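Local coordinates for protein decaprenyl diphosphate synthase (Rhodobacter capsulatus, PDB 3MZV) that probably extends farnesyl diphosphate with isopentenyl diphosphate units, in a magnesium-dependent reaction, into the long all-trans polyprenyl diphosphate used for isoprenoid quinone side chains, at residues R13-L18 / R57-L62; H75-A80 / M132-N137. All blocks are in the same frame, centred on the assembly; numbering follows the deposited sequence.

Contact 1. Residues R13-L18 / R57-L62; sequences RLAQAL and RPMLTL
Met59 reaches residues 13-18 because chi1 (-63°) sets its CG beside the backbone N, anti to the carbonyl carbon, and the extended chain beyond it carries SD and then the terminal methyl CE to Ala15. There Met59 CE stands 3.4 Å from Ala15 CB, tighter than usual for two carbons. The sulfur lies beside the same helix turn, with Met59 SD 4.1 Å from Ala15 CA and, more loosely, 4.4 Å from Leu14 CG. Leu18, whose CG is likewise anti to its carbonyl carbon (chi1 -62°), sends two branches back. Leu18 CD1 lies 3.6 Å from Met59 O and also meets Met59 CB, while Leu18 CD2 is 4.1 Å from Leu62 CB. In the all-helical fold of the FPP/GGPP synthase family, this apolar seam joins the short N-terminal helix 11-17 to helix 56-67, an example of helices held together by side-chain packing alone: no hydrogen bond crosses it. An alanine in place of Met59 would probably open a gap beside Ala15 and Leu14, leaving Ala15 CB without its methyl partner. Leu18 sits at the junction between two helices, as the first residue to leave helix 11-17 and the N-cap position of helix 19-32. Met22 of that second helix also touches both Met59 and Leu62, while Leu317 and Leu324 of helix 316-328 cover Leu14.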
loop_
_atom_site.group_PDB
_atom_site.type_symbol
_atom_site.label_atom_id
_atom_site.label_comp_id
_atom_site.label_asym_id
_atom_site.label_seq_id
_atom_site.Cartn_x
_atom_site.Cartn_y
_atom_site.Cartn_z
ATOM N N ARG B 13 20.158 19.898 -16.570
ATOM C CA ARG B 13 19.516 20.908 -17.459
ATOM C C ARG B 13 17.990 20.851 -17.345
ATOM O O ARG B 13 17.294 21.870 -17.236
ATOM C CB ARG B 13 19.895 20.682 -18.926
ATOM C CG ARG B 13 20.681 21.808 -19.595
ATOM C CD ARG B 13 19.894 22.522 -20.728
ATOM N NE ARG B 13 19.965 21.798 -22.012
ATOM C CZ ARG B 13 19.205 22.046 -23.086
ATOM N NH1 ARG B 13 18.286 23.007 -23.061
ATOM N NH2 ARG B 13 19.354 21.317 -24.193
ATOM N N LEU B 14 17.492 19.626 -17.391
ATOM C CA LEU B 14 16.097 19.380 -17.243
ATOM C C LEU B 14 15.723 19.841 -15.857
ATOM O O LEU B 14 14.716 20.503 -15.684
ATOM C CB LEU B 14 15.827 17.878 -17.442
ATOM C CG LEU B 14 14.406 17.339 -17.468
ATOM C CD1 LEU B 14 13.439 18.118 -18.342
ATOM C CD2 LEU B 14 14.500 15.866 -17.909
ATOM N N ALA B 15 16.543 19.497 -14.864
ATOM C CA ALA B 15 16.263 19.884 -13.458
ATOM C C ALA B 15 16.207 21.380 -13.279
ATOM O O ALA B 15 15.336 21.879 -12.579
ATOM C CB ALA B 15 17.307 19.292 -12.490
ATOM N N GLN B 16 17.080 22.106 -13.965
ATOM C CA GLN B 16 17.111 23.561 -13.838
ATOM C C GLN B 16 15.902 24.220 -14.549
ATOM O O GLN B 16 15.385 25.236 -14.076
ATOM C CB GLN B 16 18.480 24.132 -14.306
ATOM C CG GLN B 16 19.648 23.785 -13.312
ATOM C CD GLN B 16 21.076 23.752 -13.933
ATOM O OE1 GLN B 16 21.341 24.359 -14.979
ATOM N NE2 GLN B 16 22.013 23.064 -13.248
ATOM N N ALA B 17 15.450 23.620 -15.660
ATOM C CA ALA B 17 14.281 24.108 -16.385
ATOM C C ALA B 17 13.018 23.850 -15.583
ATOM O O ALA B 17 12.055 24.596 -15.673
ATOM C CB ALA B 17 14.170 23.438 -17.755
ATOM N N LEU B 18 13.011 22.783 -14.800
ATOM C CA LEU B 18 11.833 22.460 -13.980
ATOM C C LEU B 18 11.976 22.891 -12.510
ATOM O O LEU B 18 11.158 22.513 -11.668
ATOM C CB LEU B 18 11.588 20.958 -14.053
ATOM C CG LEU B 18 11.283 20.417 -15.459
ATOM C CD1 LEU B 18 11.227 18.930 -15.394
ATOM C CD2 LEU B 18 9.943 21.032 -15.921
ATOM N N ARG B 57 11.355 10.454 -12.013
ATOM C CA ARG B 57 9.939 10.161 -12.183
ATOM C C ARG B 57 9.050 11.397 -12.020
ATOM O O ARG B 57 8.279 11.663 -12.916
ATOM C CB ARG B 57 9.515 8.972 -11.323
ATOM C CG ARG B 57 10.243 7.666 -11.704
ATOM C CD ARG B 57 10.089 6.656 -10.598
ATOM N NE ARG B 57 10.745 5.372 -10.822
ATOM C CZ ARG B 57 12.036 5.123 -10.601
ATOM N NH1 ARG B 57 12.866 6.084 -10.262
ATOM N NH2 ARG B 57 12.509 3.905 -10.800
ATOM N N PRO B 58 9.178 12.165 -10.930
ATOM C CA PRO B 58 8.370 13.374 -10.927
ATOM C C PRO B 58 8.742 14.366 -12.028
ATOM O O PRO B 58 7.861 15.064 -12.529
ATOM C CB PRO B 58 8.638 13.968 -9.545
ATOM C CG PRO B 58 9.953 13.353 -9.119
ATOM C CD PRO B 58 9.838 11.980 -9.628
ATOM N N MET B 59 10.033 14.429 -12.409
ATOM C CA MET B 59 10.413 15.308 -13.521
ATOM C C MET B 59 9.711 14.959 -14.802
ATOM O O MET B 59 9.436 15.843 -15.623
ATOM C CB MET B 59 11.929 15.299 -13.803
ATOM C CG MET B 59 12.723 15.799 -12.696
ATOM S SD MET B 59 14.441 16.253 -13.226
ATOM C CE MET B 59 14.573 17.406 -11.905
ATOM N N LEU B 60 9.485 13.682 -15.007
ATOM C CA LEU B 60 8.859 13.212 -16.234
ATOM C C LEU B 60 7.430 13.751 -16.319
ATOM O O LEU B 60 6.966 14.112 -17.408
ATOM C CB LEU B 60 8.860 11.688 -16.314
ATOM C CG LEU B 60 10.173 11.024 -16.809
ATOM C CD1 LEU B 60 9.991 9.514 -16.917
ATOM C CD2 LEU B 60 10.594 11.545 -18.141
ATOM N N THR B 61 6.731 13.778 -15.173
ATOM C CA THR B 61 5.362 14.298 -15.163
ATOM C C THR B 61 5.340 15.784 -15.434
ATOM O O THR B 61 4.577 16.261 -16.280
ATOM C CB THR B 61 4.701 14.018 -13.824
ATOM O OG1 THR B 61 4.545 12.619 -13.689
ATOM C CG2 THR B 61 3.313 14.748 -13.674
ATOM N N LEU B 62 6.172 16.537 -14.701
ATOM C CA LEU B 62 6.278 17.983 -14.907
ATOM C C LEU B 62 6.644 18.321 -16.361
ATOM O O LEU B 62 6.037 19.193 -16.953
ATOM C CB LEU B 62 7.351 18.569 -14.004
ATOM C CG LEU B 62 7.115 18.422 -12.497
ATOM C CD1 LEU B 62 8.367 18.976 -11.773
ATOM C CD2 LEU B 62 5.822 19.101 -12.063
#

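Contact 2. Residues H75-A80 / M132-N137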
loop_
_atom_site.group_PDB
_atom_site.type_symbol
_atom_site.label_atom_id
_atom_site.label_comp_id
_atom_site.label_asym_id
_atom_site.label_seq_id
_atom_site.Cartn_x
_atom_site.Cartn_y
_atom_site.Cartn_z
ATOM N N HIS B 75 -0.186 19.602 -12.325
ATOM C CA HIS B 75 0.946 18.756 -12.703
ATOM C C HIS B 75 1.889 18.574 -11.470
ATOM O O HIS B 75 2.571 17.566 -11.343
ATOM C CB HIS B 75 1.688 19.314 -13.917
ATOM C CG HIS B 75 2.300 20.638 -13.682
ATOM N ND1 HIS B 75 1.610 21.681 -13.102
ATOM C CD2 HIS B 75 3.541 21.113 -13.965
ATOM C CE1 HIS B 75 2.410 22.729 -13.000
ATOM N NE2 HIS B 75 3.585 22.414 -13.521
ATOM N N VAL B 76 1.914 19.561 -10.597
ATOM C CA VAL B 76 2.647 19.454 -9.318
ATOM C C VAL B 76 2.106 18.333 -8.412
ATOM O O VAL B 76 2.849 17.415 -7.978
ATOM C CB VAL B 76 2.709 20.817 -8.600
ATOM C CG1 VAL B 76 3.436 20.641 -7.257
ATOM C CG2 VAL B 76 3.508 21.834 -9.501
ATOM N N HIS B 77 0.797 18.329 -8.241
ATOM C CA HIS B 77 0.111 17.278 -7.489
ATOM C C HIS B 77 0.420 15.903 -8.080
ATOM O O HIS B 77 0.724 14.956 -7.355
ATOM C CB HIS B 77 -1.401 17.476 -7.468
ATOM C CG HIS B 77 -1.846 18.784 -6.894
ATOM N ND1 HIS B 77 -1.475 19.998 -7.432
ATOM C CD2 HIS B 77 -2.653 19.067 -5.840
ATOM C CE1 HIS B 77 -2.021 20.973 -6.721
ATOM N NE2 HIS B 77 -2.718 20.433 -5.734
ATOM N N LEU B 78 0.359 15.779 -9.403
ATOM C CA LEU B 78 0.599 14.497 -10.039
ATOM C C LEU B 78 2.046 14.026 -9.874
ATOM O O LEU B 78 2.290 12.833 -9.599
ATOM C CB LEU B 78 0.253 14.587 -11.543
ATOM C CG LEU B 78 -1.259 14.803 -11.812
ATOM C CD1 LEU B 78 -1.600 14.940 -13.306
ATOM C CD2 LEU B 78 -2.019 13.656 -11.243
ATOM N N ALA B 79 2.981 14.946 -10.067
ATOM C CA ALA B 79 4.427 14.654 -9.864
ATOM C C ALA B 79 4.717 14.213 -8.407
ATOM O O ALA B 79 5.453 13.226 -8.202
ATOM C CB ALA B 79 5.293 15.799 -10.269
ATOM N N ALA B 80 4.109 14.896 -7.429
ATOM C CA ALA B 80 4.242 14.492 -6.030
ATOM C C ALA B 80 3.672 13.057 -5.790
ATOM O O ALA B 80 4.271 12.227 -5.124
ATOM C CB ALA B 80 3.594 15.476 -5.134
ATOM N N MET B 132 -4.481 13.333 -4.900
ATOM C CA MET B 132 -4.952 13.312 -6.279
ATOM C C MET B 132 -6.382 13.778 -6.458
ATOM O O MET B 132 -6.707 14.316 -7.512
ATOM C CB MET B 132 -4.788 11.927 -6.862
ATOM C CG MET B 132 -3.385 11.614 -7.180
ATOM S SD MET B 132 -2.707 12.856 -8.239
ATOM C CE MET B 132 -3.893 12.622 -9.568
ATOM N N THR B 133 -7.213 13.593 -5.438
ATOM C CA THR B 133 -8.604 14.000 -5.482
ATOM C C THR B 133 -8.761 15.536 -5.583
ATOM O O THR B 133 -9.754 16.024 -6.127
ATOM C CB THR B 133 -9.427 13.457 -4.296
ATOM O OG1 THR B 133 -9.047 14.105 -3.058
ATOM C CG2 THR B 133 -9.262 11.952 -4.196
ATOM N N ASP B 134 -7.766 16.278 -5.113
ATOM C CA ASP B 134 -7.760 17.731 -5.293
ATOM C C ASP B 134 -7.764 18.098 -6.803
ATOM O O ASP B 134 -8.204 19.175 -7.166
ATOM C CB ASP B 134 -6.511 18.359 -4.669
ATOM C CG ASP B 134 -6.507 18.311 -3.161
ATOM O OD1 ASP B 134 -7.479 17.837 -2.587
ATOM O OD2 ASP B 134 -5.485 18.743 -2.573
ATOM N N THR B 135 -7.279 17.226 -7.676
ATOM C CA THR B 135 -7.223 17.578 -9.080
ATOM C C THR B 135 -8.599 17.490 -9.744
ATOM O O THR B 135 -8.752 17.983 -10.847
ATOM C CB THR B 135 -6.255 16.685 -9.915
ATOM O OG1 THR B 135 -6.786 15.368 -9.997
ATOM C CG2 THR B 135 -4.871 16.621 -9.339
ATOM N N GLY B 136 -9.547 16.782 -9.135
ATOM C CA GLY B 136 -10.835 16.476 -9.777
ATOM C C GLY B 136 -10.792 15.597 -11.029
ATOM O O GLY B 136 -11.806 15.402 -11.698
ATOM N N ASN B 137 -9.627 15.048 -11.378
ATOM C CA ASN B 137 -9.498 14.299 -12.617
ATOM C C ASN B 137 -9.499 12.794 -12.290
ATOM O O ASN B 137 -8.497 12.247 -11.768
ATOM C CB ASN B 137 -8.222 14.736 -13.364
ATOM C CG ASN B 137 -8.142 14.198 -14.745
ATOM O OD1 ASN B 137 -8.086 13.004 -14.961
ATOM N ND2 ASN B 137 -8.112 15.089 -15.711
HETATM O O HOH W 1 -4.535 21.032 -3.654
#
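Apolar contacts join His77 and Leu78 of helix 74-96 to residues 132-137, at the C-terminal part of helix 114-133 and the turn that follows. The CG2 methyl of Thr135 lies 4.0 Å from His77 CB, and Asp134 CB comes obliquely to the imidazole, 4.1 Å from His77 CD2. Leu78 and Met132, both buried, pack together, but the detail is doubtful: the modelled approach of the Met132 methyl is too close to be reliable, and the side chain has two conformers. Val140 of helix 138-161 touches both residues, so three helices share this apolar patch.

The polar link across the contact is made by water. One molecule lies in the plane of the His77 ring at its edge, 2.8 Å from His77 NE2, and donates to the carboxylate at 2.7 Å from Asp134 OD2. The ring and carboxylate planes are 72° apart. Asp134 OD2 also forms a salt bridge with Arg32, which ties helix 19-32 to the same corner.

Hydrogen bonds within 132-137 shape the turn. Thr135 OG1 donates to Met132 O at 2.7 Å, nearly in line with that carbonyl, which also accepts from Thr135 N. Thr135 OG1 in turn accepts from Asn137 N at 3.2 Å, closing an ST turn, while residues 133-136 form a type I beta turn. Gly136, with positive phi, is the first residue to leave the helical conformation, and Asn137 caps helix 138-161 through its side chain.

With Arg32 paired to the carboxylate, the negative charge of Asp134 is probably partly balanced; the water bridges it to His77 without direct contact between the two groups, and what charge remains would tend to stabilise a protonated imidazole.

Overall arrangement
From the N terminus, helix 11-17 comes first, and contact 1 closes a loop when residues 57-62 return to it after helices 19-32 and 40-49. Helix 74-96 then follows helix 56-67 and opens the second loop, which contact 2 closes at residues 132-137, just ahead of helix 138-161. The loops are in series and neither nest nor cross. The centres of the two contacts lie about 16 Å apart, yet the contacts meet directly where helix 56-67 packs on helix 74-96: Thr61 and Leu62 touch His75, and Pro58 and Thr61 touch Ala79. Together they tie the N-terminal helix, through these two consecutive helices, to the corner between helices 114-133 and 138-161.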